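PDB 3B9O: alkane monooxygenase from Geobacillus thermodenitrificans, which binds flavin mononucleotide and belongs to the luciferase-like monooxygenase family, whose members are built on a TIM barrel. Local coordinates for residues Val95-Ala100 / Tyr407-Tyr412; Val196-His201 / Pro209-Cys214; Asp64-Ser69 / Gly317-Lys322; Phe236-Ala241 / Lys266-Asn271. All blocks are in the same frame, centred on the assembly; numbering follows the deposited sequence.

From the N terminus, Asp64-Ser69 opens interaction 3, which closes only at Gly317-Lys322. Before that, Val95-Ala100 begins interaction 1, completed by Tyr407-Tyr412 near the C terminus, so the two long loops cross. Inside both lie two short closures in series: interaction 2 (196-201 with 209-214) closes the base of a small hairpin, and interaction 4 (236-241 with 266-271) links the end of helix 231-240 to the loop after helix 251-265. Interactions 1 and 3 sit on opposite sides of the chain's centre, their own centres 42 Å apart: one joins the C-terminal region to the start of strand 100-106, the other joins the loop after strand 53-57 to the loop after helix 305-316.

Interaction 1. Residues Val95-Ala100 / Tyr407-Tyr412; sequences VTKHLA and YEEGTY
Beside the packed pair His98 and Tyr407, one water is gripped by both segments, giving a hydrogen to Lys97 O at 3.0 Å. Its other hydrogen goes to Gly410 O at 3.1 Å, which also accepts from Lys415 NZ. The His98 and Tyr407 side chains run antiparallel alongside each other. Their ring planes differ by only 20° but are so displaced that they barely overlap, and each ring instead meets the other residue's CB. His98 CB stands over the centre of the phenol, 3.4 Å from the Tyr407 ring centroid, a CH-pi contact. Tyr407 CB returns it at 3.6 Å from the His98 ring centroid, offset toward the rim. In both residues CG lies anti to the carbonyl carbon (chi1 -65° in His98, -72° in Tyr407), on the side of its own backbone N. The contact packs a C-terminal loop against the entry to strand 100-106 of the TIM barrel, where Glu47 of helix 36-48 takes the backbone N-H groups of Lys97, His98 and Leu99. Tyr407 OH reaches Phe51 O. At the imidazole edge, Glu409 OE1 comes to 3.1 Å from His98 CE1, the carboxylate roughly perpendicular to the ring. The extended Lys97 chain crosses Glu409, with NZ 4.1 Å from Glu409 OE2, too far for a salt bridge. Farther along, Ala100 CB lies 3.5 Å from the centroid of the Tyr412 ring, over one face, while Tyr412 OH bonds Tyr225 OH.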
# COMPACT_ATOMS: atom_id res chain seq x y z
N VAL A 95 -3.06 16.05 12.54
CA VAL A 95 -2.89 17.32 11.75
C VAL A 95 -3.69 17.34 10.46
O VAL A 95 -3.55 18.25 9.67
CB VAL A 95 -1.40 17.61 11.44
CG1 VAL A 95 -0.60 17.72 12.75
CG2 VAL A 95 -0.77 16.50 10.53
N THR A 96 -4.53 16.32 10.24
CA THR A 96 -5.35 16.26 9.02
C THR A 96 -6.83 15.93 9.29
O THR A 96 -7.16 15.32 10.31
CB THR A 96 -4.76 15.23 7.99
OG1 THR A 96 -4.70 13.94 8.62
CG2 THR A 96 -3.35 15.62 7.52
N LYS A 97 -7.71 16.36 8.37
CA LYS A 97 -9.14 16.14 8.49
C LYS A 97 -9.68 14.98 7.65
O LYS A 97 -10.61 14.31 8.07
CB LYS A 97 -9.89 17.43 8.11
CG LYS A 97 -11.37 17.36 8.32
CD LYS A 97 -12.03 18.68 7.92
CE LYS A 97 -13.56 18.60 8.03
NZ LYS A 97 -14.13 19.92 7.58
N HIS A 98 -9.11 14.79 6.46
CA HIS A 98 -9.64 13.87 5.44
C HIS A 98 -8.64 12.87 4.92
O HIS A 98 -9.04 11.78 4.52
CB HIS A 98 -10.08 14.68 4.23
CG HIS A 98 -11.21 15.60 4.50
ND1 HIS A 98 -12.47 15.13 4.78
CD2 HIS A 98 -11.29 16.95 4.50
CE1 HIS A 98 -13.28 16.15 4.98
NE2 HIS A 98 -12.60 17.27 4.80
N LEU A 99 -7.36 13.24 4.89
CA LEU A 99 -6.32 12.34 4.42
C LEU A 99 -6.42 10.97 5.13
O LEU A 99 -6.52 10.90 6.37
CB LEU A 99 -4.93 12.96 4.61
CG LEU A 99 -3.73 12.16 4.03
CD1 LEU A 99 -3.65 12.22 2.45
CD2 LEU A 99 -2.42 12.65 4.63
N ALA A 100 -6.43 9.89 4.34
CA ALA A 100 -6.48 8.52 4.88
C ALA A 100 -5.06 7.89 4.91
O ALA A 100 -4.11 8.44 4.36
CB ALA A 100 -7.44 7.65 4.06
N TYR A 407 -12.40 17.47 -0.73
CA TYR A 407 -12.77 16.13 -0.25
C TYR A 407 -14.27 15.92 -0.05
O TYR A 407 -14.97 16.87 0.32
CB TYR A 407 -12.10 15.90 1.13
CG TYR A 407 -10.61 15.70 1.09
CD1 TYR A 407 -9.74 16.76 1.35
CD2 TYR A 407 -10.06 14.45 0.82
CE1 TYR A 407 -8.36 16.57 1.36
CE2 TYR A 407 -8.68 14.25 0.81
CZ TYR A 407 -7.84 15.32 1.08
OH TYR A 407 -6.47 15.15 1.10
N GLU A 408 -14.73 14.68 -0.25
CA GLU A 408 -16.09 14.27 0.17
C GLU A 408 -16.07 14.00 1.68
O GLU A 408 -15.03 13.63 2.25
CB GLU A 408 -16.51 12.95 -0.52
CG GLU A 408 -16.59 12.96 -2.03
CD GLU A 408 -17.87 13.60 -2.54
OE1 GLU A 408 -18.94 13.37 -1.94
OE2 GLU A 408 -17.79 14.35 -3.55
N GLU A 409 -17.21 14.14 2.35
CA GLU A 409 -17.17 13.82 3.76
C GLU A 409 -17.41 12.35 4.03
O GLU A 409 -18.05 11.63 3.23
CB GLU A 409 -18.05 14.70 4.66
CG GLU A 409 -17.45 14.85 6.10
CD GLU A 409 -16.55 16.11 6.28
OE1 GLU A 409 -16.33 16.87 5.29
OE2 GLU A 409 -16.06 16.33 7.42
N GLY A 410 -16.80 11.90 5.11
CA GLY A 410 -17.02 10.55 5.56
C GLY A 410 -15.73 9.79 5.80
O GLY A 410 -14.61 10.32 5.74
N THR A 411 -15.91 8.52 6.08
CA THR A 411 -14.80 7.58 6.21
C THR A 411 -14.02 7.42 4.88
O THR A 411 -14.49 7.83 3.79
CB THR A 411 -15.34 6.20 6.64
OG1 THR A 411 -16.25 5.75 5.65
CG2 THR A 411 -16.07 6.26 7.98
N TYR A 412 -12.84 6.82 4.96
CA TYR A 412 -12.09 6.52 3.74
C TYR A 412 -12.90 5.58 2.82
O TYR A 412 -12.93 5.78 1.59
CB TYR A 412 -10.72 5.92 4.11
CG TYR A 412 -9.81 5.62 2.94
CD1 TYR A 412 -9.77 6.45 1.81
CD2 TYR A 412 -8.95 4.51 2.97
CE1 TYR A 412 -8.93 6.15 0.71
CE2 TYR A 412 -8.06 4.23 1.89
CZ TYR A 412 -8.06 5.06 0.77
OH TYR A 412 -7.23 4.78 -0.29
O HOH W 1 -12.82 12.53 7.09

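Interaction 2. Residues Val196-His201 / Pro209-Cys214; sequences VHEINH and PGPHLC
Pro209 O accepts two consecutive backbone N-H groups, those of Ile199 and Asn200. The Asn200 N bond is 3.0 Å to Pro209 O and nearly straight at 172°, its donor standing above the carbonyl plane. The Ile199 N bond, though shorter at 2.7 Å to Pro209 O, is bent to 130° and weak. Glu198 CB also presses on this oxygen, 3.1 Å from Pro209 O. Glu198 CG lies anti to the carbonyl carbon (chi1 -79°), which sets it 3.5 Å from Pro209 O. Beyond CG the chain runs extended, and Glu198 OE1 accepts from Asn200 ND2 of the same segment at 3.3 Å, in the plane of the amide but from above that of the carboxylate. Gly210, without a side chain, lets the backbones close up beside Ile199, and a cis peptide then leads into Pro211. There Pro211 CB lies 3.2 Å from His197 O and 3.9 Å from Val196 CG1. Ser175 OG bonds both His197 O and His212 N, linking the segments, and His197 NE2 bonds Glu177 OE1. This surface contact lies at the base of the antiparallel pair 201-202 and 207-208; Ile199 rests on Lys170 and Leu171 of helix 154-174, and His212 on Ala116 of helix 112-125.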
# COMPACT_ATOMS: atom_id res chain seq x y z
N VAL A 196 -22.08 -8.51 23.15
CA VAL A 196 -20.67 -8.78 22.97
C VAL A 196 -20.46 -10.30 22.95
O VAL A 196 -20.84 -11.00 23.91
CB VAL A 196 -19.83 -8.10 24.08
CG1 VAL A 196 -18.36 -8.53 23.99
CG2 VAL A 196 -19.95 -6.57 23.99
N HIS A 197 -19.84 -10.81 21.88
CA HIS A 197 -19.82 -12.25 21.56
C HIS A 197 -18.45 -12.83 21.33
O HIS A 197 -17.61 -12.22 20.66
CB HIS A 197 -20.68 -12.53 20.30
CG HIS A 197 -22.05 -11.94 20.36
ND1 HIS A 197 -23.02 -12.42 21.21
CD2 HIS A 197 -22.61 -10.89 19.71
CE1 HIS A 197 -24.11 -11.70 21.09
NE2 HIS A 197 -23.89 -10.77 20.18
N GLU A 198 -18.21 -14.04 21.87
CA GLU A 198 -17.06 -14.85 21.45
C GLU A 198 -17.20 -15.11 19.95
O GLU A 198 -18.31 -15.11 19.41
CB GLU A 198 -16.99 -16.18 22.21
CG GLU A 198 -16.42 -16.07 23.60
CD GLU A 198 -16.51 -17.36 24.42
OE1 GLU A 198 -17.05 -18.40 23.95
OE2 GLU A 198 -16.01 -17.31 25.57
N ILE A 199 -16.08 -15.25 19.26
CA ILE A 199 -16.11 -15.59 17.83
C ILE A 199 -15.91 -17.08 17.60
O ILE A 199 -16.27 -17.59 16.54
CB ILE A 199 -15.08 -14.77 16.97
CG1 ILE A 199 -13.64 -15.07 17.42
CG2 ILE A 199 -15.47 -13.27 16.98
CD1 ILE A 199 -12.51 -14.65 16.42
N ASN A 200 -15.33 -17.76 18.58
CA ASN A 200 -15.11 -19.21 18.48
C ASN A 200 -14.53 -19.64 17.16
O ASN A 200 -15.08 -20.53 16.46
CB ASN A 200 -16.40 -19.97 18.79
CG ASN A 200 -16.92 -19.65 20.15
OD1 ASN A 200 -18.04 -19.19 20.29
ND2 ASN A 200 -16.08 -19.81 21.17
N HIS A 201 -13.41 -19.00 16.82
CA HIS A 201 -12.70 -19.34 15.62
C HIS A 201 -11.78 -20.52 15.87
O HIS A 201 -11.05 -20.59 16.84
CB HIS A 201 -11.90 -18.16 15.05
CG HIS A 201 -11.00 -18.55 13.93
ND1 HIS A 201 -11.37 -18.44 12.61
CD2 HIS A 201 -9.78 -19.13 13.92
CE1 HIS A 201 -10.41 -18.92 11.84
NE2 HIS A 201 -9.43 -19.33 12.61
N PRO A 209 -10.99 -17.90 20.49
CA PRO A 209 -12.35 -17.84 21.06
C PRO A 209 -12.99 -16.45 21.04
O PRO A 209 -14.21 -16.35 20.93
CB PRO A 209 -12.20 -18.38 22.49
CG PRO A 209 -10.71 -18.50 22.75
CD PRO A 209 -9.98 -18.42 21.42
N GLY A 210 -12.20 -15.38 21.08
CA GLY A 210 -12.81 -14.03 21.08
C GLY A 210 -13.20 -13.80 22.53
O GLY A 210 -12.76 -14.59 23.41
N PRO A 211 -13.98 -12.75 22.82
CA PRO A 211 -14.48 -11.69 21.93
C PRO A 211 -13.34 -10.72 21.56
O PRO A 211 -12.20 -10.83 22.08
CB PRO A 211 -15.52 -10.98 22.79
CG PRO A 211 -15.03 -11.19 24.19
CD PRO A 211 -14.40 -12.54 24.21
N HIS A 212 -13.63 -9.80 20.66
CA HIS A 212 -12.70 -8.73 20.35
C HIS A 212 -12.60 -7.80 21.58
O HIS A 212 -13.53 -7.69 22.40
CB HIS A 212 -13.24 -7.98 19.12
CG HIS A 212 -12.30 -6.97 18.54
ND1 HIS A 212 -10.93 -7.14 18.52
CD2 HIS A 212 -12.55 -5.80 17.91
CE1 HIS A 212 -10.37 -6.11 17.90
NE2 HIS A 212 -11.33 -5.28 17.52
N LEU A 213 -11.45 -7.15 21.71
CA LEU A 213 -11.21 -6.24 22.84
C LEU A 213 -11.81 -4.83 22.61
O LEU A 213 -11.97 -4.09 23.55
CB LEU A 213 -9.69 -6.13 23.08
CG LEU A 213 -9.00 -7.39 23.70
CD1 LEU A 213 -7.46 -7.29 23.70
CD2 LEU A 213 -9.53 -7.76 25.12
N CYS A 214 -12.14 -4.50 21.36
CA CYS A 214 -12.55 -3.14 20.99
C CYS A 214 -14.02 -3.03 20.59
O CYS A 214 -14.64 -3.96 20.05
CB CYS A 214 -11.66 -2.61 19.83
SG CYS A 214 -9.93 -2.98 20.00

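Interaction 3. Residues Asp64-Ser69 / Gly317-Lys322; sequences DVYRQS and GYDLSK
Asp319 OD1 is gripped by three donors, and the close-packed part of the contact gathers round it. Arg67 N reaches Asp319 OD1 at 3.0 Å across the contact, from above the carboxylate plane. From its own segment come Ser321 OG, 2.8 Å from Asp319 OD1 on the syn side, and Ser321 N, which makes an Asx turn. Asp319 CG lies anti to the backbone N (chi1 174°), 3.3 Å from Arg67 N. The Tyr66 ring stands beside it, about perpendicular to the carboxylate, with Tyr66 CD1 3.6 Å from Asp319 OD1. Arg67 CG covers the centre of one ring face and also touches Ser321 CB at 3.7 Å. Val65 CG1 packs on the turn after helix 305-316, 3.6 Å from Gly317 O. Tyr66, Asp319 and Leu320 are buried, whereas Arg67, Gln68, Ser321 and Lys322 make up the solvent side, where the bent Lys322 chain passes near the Gln68 side chain. Tyr66 OH is held by Glu306 of helix 305-316, Leu320 packs between that helix and helix 334-341, and Ser69 OG caps Asp71 N at the start of helix 71-75.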
# COMPACT_ATOMS: atom_id res chain seq x y z
N ASP A 64 19.11 -9.18 1.73
CA ASP A 64 20.42 -9.83 1.92
C ASP A 64 20.61 -10.91 0.86
O ASP A 64 21.32 -11.88 1.09
CB ASP A 64 20.55 -10.42 3.33
CG ASP A 64 19.49 -11.46 3.64
OD1 ASP A 64 18.72 -11.83 2.72
OD2 ASP A 64 19.39 -11.90 4.81
N VAL A 65 19.97 -10.74 -0.29
CA VAL A 65 20.03 -11.78 -1.33
C VAL A 65 21.19 -11.46 -2.26
O VAL A 65 22.06 -12.31 -2.50
CB VAL A 65 18.69 -11.96 -2.09
CG1 VAL A 65 18.89 -12.82 -3.35
CG2 VAL A 65 17.63 -12.60 -1.17
N TYR A 66 21.22 -10.22 -2.76
CA TYR A 66 22.28 -9.80 -3.65
C TYR A 66 23.65 -9.84 -2.93
O TYR A 66 23.82 -9.31 -1.82
CB TYR A 66 21.96 -8.43 -4.23
CG TYR A 66 23.06 -7.80 -5.07
CD1 TYR A 66 23.43 -8.33 -6.31
CD2 TYR A 66 23.74 -6.68 -4.61
CE1 TYR A 66 24.43 -7.74 -7.07
CE2 TYR A 66 24.74 -6.08 -5.35
CZ TYR A 66 25.09 -6.63 -6.58
OH TYR A 66 26.07 -6.02 -7.33
N ARG A 67 24.61 -10.52 -3.57
CA ARG A 67 25.93 -10.86 -3.02
C ARG A 67 25.89 -11.60 -1.69
O ARG A 67 26.84 -11.54 -0.90
CB ARG A 67 26.84 -9.63 -2.96
CG ARG A 67 26.90 -8.88 -4.30
CD ARG A 67 27.71 -7.63 -4.26
NE ARG A 67 29.07 -7.91 -3.83
CZ ARG A 67 30.16 -7.84 -4.60
NH1 ARG A 67 30.07 -7.46 -5.89
NH2 ARG A 67 31.34 -8.13 -4.08
N GLN A 68 24.77 -12.29 -1.44
CA GLN A 68 24.62 -13.15 -0.27
C GLN A 68 24.76 -12.45 1.11
O GLN A 68 24.98 -13.09 2.14
CB GLN A 68 25.57 -14.36 -0.41
CG GLN A 68 25.25 -15.22 -1.66
CD GLN A 68 23.78 -15.62 -1.69
OE1 GLN A 68 23.05 -15.33 -2.66
NE2 GLN A 68 23.31 -16.25 -0.62
N SER A 69 24.61 -11.14 1.11
CA SER A 69 24.85 -10.36 2.29
C SER A 69 23.92 -9.15 2.29
O SER A 69 23.58 -8.62 1.24
CB SER A 69 26.31 -9.88 2.27
OG SER A 69 26.56 -9.00 3.32
N GLY A 317 14.44 -12.77 -5.41
CA GLY A 317 15.12 -13.96 -4.93
C GLY A 317 16.36 -14.30 -5.74
O GLY A 317 17.12 -15.20 -5.34
N TYR A 318 16.57 -13.57 -6.84
CA TYR A 318 17.74 -13.72 -7.73
C TYR A 318 18.89 -12.82 -7.32
O TYR A 318 18.78 -11.57 -7.33
CB TYR A 318 17.38 -13.45 -9.20
CG TYR A 318 16.49 -14.53 -9.80
CD1 TYR A 318 15.11 -14.37 -9.85
CD2 TYR A 318 17.05 -15.73 -10.29
CE1 TYR A 318 14.28 -15.39 -10.38
CE2 TYR A 318 16.25 -16.75 -10.81
CZ TYR A 318 14.86 -16.57 -10.86
OH TYR A 318 14.07 -17.57 -11.37
N ASP A 319 20.01 -13.46 -6.98
CA ASP A 319 21.26 -12.78 -6.73
C ASP A 319 22.07 -12.67 -8.03
O ASP A 319 22.76 -13.62 -8.41
CB ASP A 319 22.08 -13.53 -5.66
CG ASP A 319 23.46 -12.94 -5.46
OD1 ASP A 319 23.78 -11.91 -6.09
OD2 ASP A 319 24.25 -13.48 -4.67
N LEU A 320 22.02 -11.50 -8.69
CA LEU A 320 22.64 -11.34 -10.02
C LEU A 320 24.17 -11.34 -10.05
O LEU A 320 24.78 -11.32 -11.15
CB LEU A 320 22.13 -10.07 -10.72
CG LEU A 320 20.63 -9.96 -10.97
CD1 LEU A 320 20.31 -8.69 -11.77
CD2 LEU A 320 20.09 -11.21 -11.68
N SER A 321 24.80 -11.33 -8.87
CA SER A 321 26.27 -11.27 -8.78
C SER A 321 26.78 -12.64 -9.14
O SER A 321 27.91 -12.79 -9.61
CB SER A 321 26.73 -10.88 -7.37
OG SER A 321 26.54 -11.96 -6.49
N LYS A 322 25.90 -13.62 -8.90
CA LYS A 322 26.05 -15.04 -9.22
C LYS A 322 25.87 -15.42 -10.70
O LYS A 322 25.69 -16.60 -10.99
CB LYS A 322 24.98 -15.83 -8.47
CG LYS A 322 25.23 -16.03 -7.01
CD LYS A 322 24.69 -17.36 -6.55
CE LYS A 322 23.21 -17.31 -6.24
NZ LYS A 322 22.92 -18.13 -5.02

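Interaction 4. Residues Phe236-Ala241 / Lys266-Asn271; sequences FAAKHA and KKYGRN
Bends at chi2 (-117°) and chi3 (-95°) place CD and NE of Arg270 for its guanidinium to reach the backbone of Ala238 and Ala241 at the C-terminal end of helix 231-240. Two carbonyl oxygens are each held by two nitrogens. The side-on pair grips Ala238 O, with Arg270 NE at 3.1 Å and Arg270 NH2 at 2.9 Å from that oxygen. The end-on pair takes Ala241 O, with Arg270 NH2 at 2.7 Å and Arg270 NH1 at 2.9 Å from it. Both oxygens lie close to the guanidinium plane, and each is approached by its two donors from one face of the carbonyl. All three nitrogens are thus engaged, which fixes the rotation of the group; its positive charge would also suit the negative end of the helix dipole. Lys239 O is less fortunate, buried here with no partner in the model. The contact ties together consecutive beta-alpha units of the barrel: helix 231-240 runs between strands 223-227 and 243-246, while Arg270 belongs to the loop joining helix 251-265 to strand 276-285. Beside the guanidinium, Tyr268 packs against the helix. Lys239 CB stands over the centre of its ring, 3.8 Å from the Tyr268 centroid, as a CH-pi contact, and the extended lysine chain crosses the tyrosine side chain at about a right angle. Lys239 CG lies 3.8 Å from Tyr268 CE2. Lys267 CG covers the opposite face. Glu235, on the same helix, bonds Tyr268 OH and forms a salt bridge with Lys267 NZ.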
# COMPACT_ATOMS: atom_id res chain seq x y z
N PHE A 236 -6.13 -13.99 -4.29
CA PHE A 236 -6.34 -13.44 -2.94
C PHE A 236 -6.98 -12.06 -2.98
O PHE A 236 -7.91 -11.79 -2.24
CB PHE A 236 -5.02 -13.35 -2.17
CG PHE A 236 -5.18 -12.93 -0.73
CD1 PHE A 236 -5.46 -13.86 0.24
CD2 PHE A 236 -5.04 -11.60 -0.35
CE1 PHE A 236 -5.61 -13.49 1.57
CE2 PHE A 236 -5.18 -11.23 1.01
CZ PHE A 236 -5.46 -12.19 1.95
N ALA A 237 -6.42 -11.18 -3.81
CA ALA A 237 -7.04 -9.90 -4.18
C ALA A 237 -8.51 -10.02 -4.58
O ALA A 237 -9.36 -9.28 -4.07
CB ALA A 237 -6.20 -9.23 -5.33
N ALA A 238 -8.82 -10.95 -5.50
CA ALA A 238 -10.18 -11.16 -6.00
C ALA A 238 -11.15 -11.50 -4.89
O ALA A 238 -12.30 -11.01 -4.84
CB ALA A 238 -10.19 -12.26 -7.10
N LYS A 239 -10.66 -12.32 -3.96
CA LYS A 239 -11.46 -12.76 -2.83
C LYS A 239 -11.68 -11.64 -1.78
O LYS A 239 -12.76 -11.52 -1.26
CB LYS A 239 -10.76 -13.97 -2.17
CG LYS A 239 -11.61 -14.64 -1.08
CD LYS A 239 -10.92 -15.86 -0.51
CE LYS A 239 -11.90 -16.58 0.41
NZ LYS A 239 -11.22 -17.66 1.16
N HIS A 240 -10.64 -10.88 -1.44
CA HIS A 240 -10.69 -9.99 -0.26
C HIS A 240 -10.57 -8.50 -0.53
O HIS A 240 -11.14 -7.70 0.21
CB HIS A 240 -9.51 -10.31 0.66
CG HIS A 240 -9.53 -11.68 1.23
ND1 HIS A 240 -10.31 -12.03 2.33
CD2 HIS A 240 -8.83 -12.79 0.91
CE1 HIS A 240 -10.09 -13.29 2.64
NE2 HIS A 240 -9.21 -13.79 1.78
N ALA A 241 -9.73 -8.13 -1.49
CA ALA A 241 -9.31 -6.73 -1.61
C ALA A 241 -10.40 -5.76 -2.10
O ALA A 241 -11.14 -6.05 -3.07
CB ALA A 241 -8.07 -6.62 -2.49
N LYS A 266 -15.70 -13.13 -9.48
CA LYS A 266 -17.10 -13.63 -9.69
C LYS A 266 -17.41 -14.88 -8.87
O LYS A 266 -18.45 -14.94 -8.25
CB LYS A 266 -17.41 -13.90 -11.16
CG LYS A 266 -17.26 -12.68 -12.09
CD LYS A 266 -17.25 -13.10 -13.60
CE LYS A 266 -16.25 -14.27 -13.88
NZ LYS A 266 -15.74 -14.26 -15.29
N LYS A 267 -16.49 -15.84 -8.82
CA LYS A 267 -16.74 -17.11 -8.07
C LYS A 267 -16.94 -16.88 -6.56
O LYS A 267 -17.45 -17.75 -5.86
CB LYS A 267 -15.60 -18.11 -8.29
CG LYS A 267 -14.32 -17.74 -7.53
CD LYS A 267 -13.19 -18.75 -7.64
CE LYS A 267 -12.46 -18.66 -8.96
NZ LYS A 267 -11.65 -17.39 -9.04
N TYR A 268 -16.48 -15.73 -6.04
CA TYR A 268 -16.70 -15.38 -4.64
C TYR A 268 -17.97 -14.56 -4.45
O TYR A 268 -18.29 -14.15 -3.33
CB TYR A 268 -15.46 -14.66 -4.05
CG TYR A 268 -14.19 -15.45 -4.20
CD1 TYR A 268 -13.23 -15.08 -5.11
CD2 TYR A 268 -13.96 -16.60 -3.44
CE1 TYR A 268 -12.06 -15.81 -5.25
CE2 TYR A 268 -12.78 -17.33 -3.56
CZ TYR A 268 -11.86 -16.95 -4.47
OH TYR A 268 -10.69 -17.68 -4.61
N GLY A 269 -18.69 -14.35 -5.53
CA GLY A 269 -19.97 -13.64 -5.46
C GLY A 269 -19.83 -12.13 -5.36
O GLY A 269 -20.79 -11.43 -4.99
N ARG A 270 -18.65 -11.63 -5.72
CA ARG A 270 -18.33 -10.21 -5.59
C ARG A 270 -18.65 -9.45 -6.85
O ARG A 270 -18.33 -9.93 -7.96
CB ARG A 270 -16.83 -10.03 -5.32
CG ARG A 270 -16.38 -10.40 -3.94
CD ARG A 270 -15.82 -9.14 -3.25
NE ARG A 270 -14.42 -9.17 -3.46
CZ ARG A 270 -13.54 -8.18 -3.27
NH1 ARG A 270 -13.86 -6.96 -2.83
NH2 ARG A 270 -12.29 -8.48 -3.51
N ASN A 271 -19.24 -8.26 -6.69
CA ASN A 271 -19.38 -7.33 -7.79
C ASN A 271 -17.99 -6.73 -8.09
O ASN A 271 -17.39 -6.09 -7.25
CB ASN A 271 -20.39 -6.27 -7.42
CG ASN A 271 -20.61 -5.23 -8.51
OD1 ASN A 271 -19.86 -5.13 -9.51
ND2 ASN A 271 -21.65 -4.43 -8.31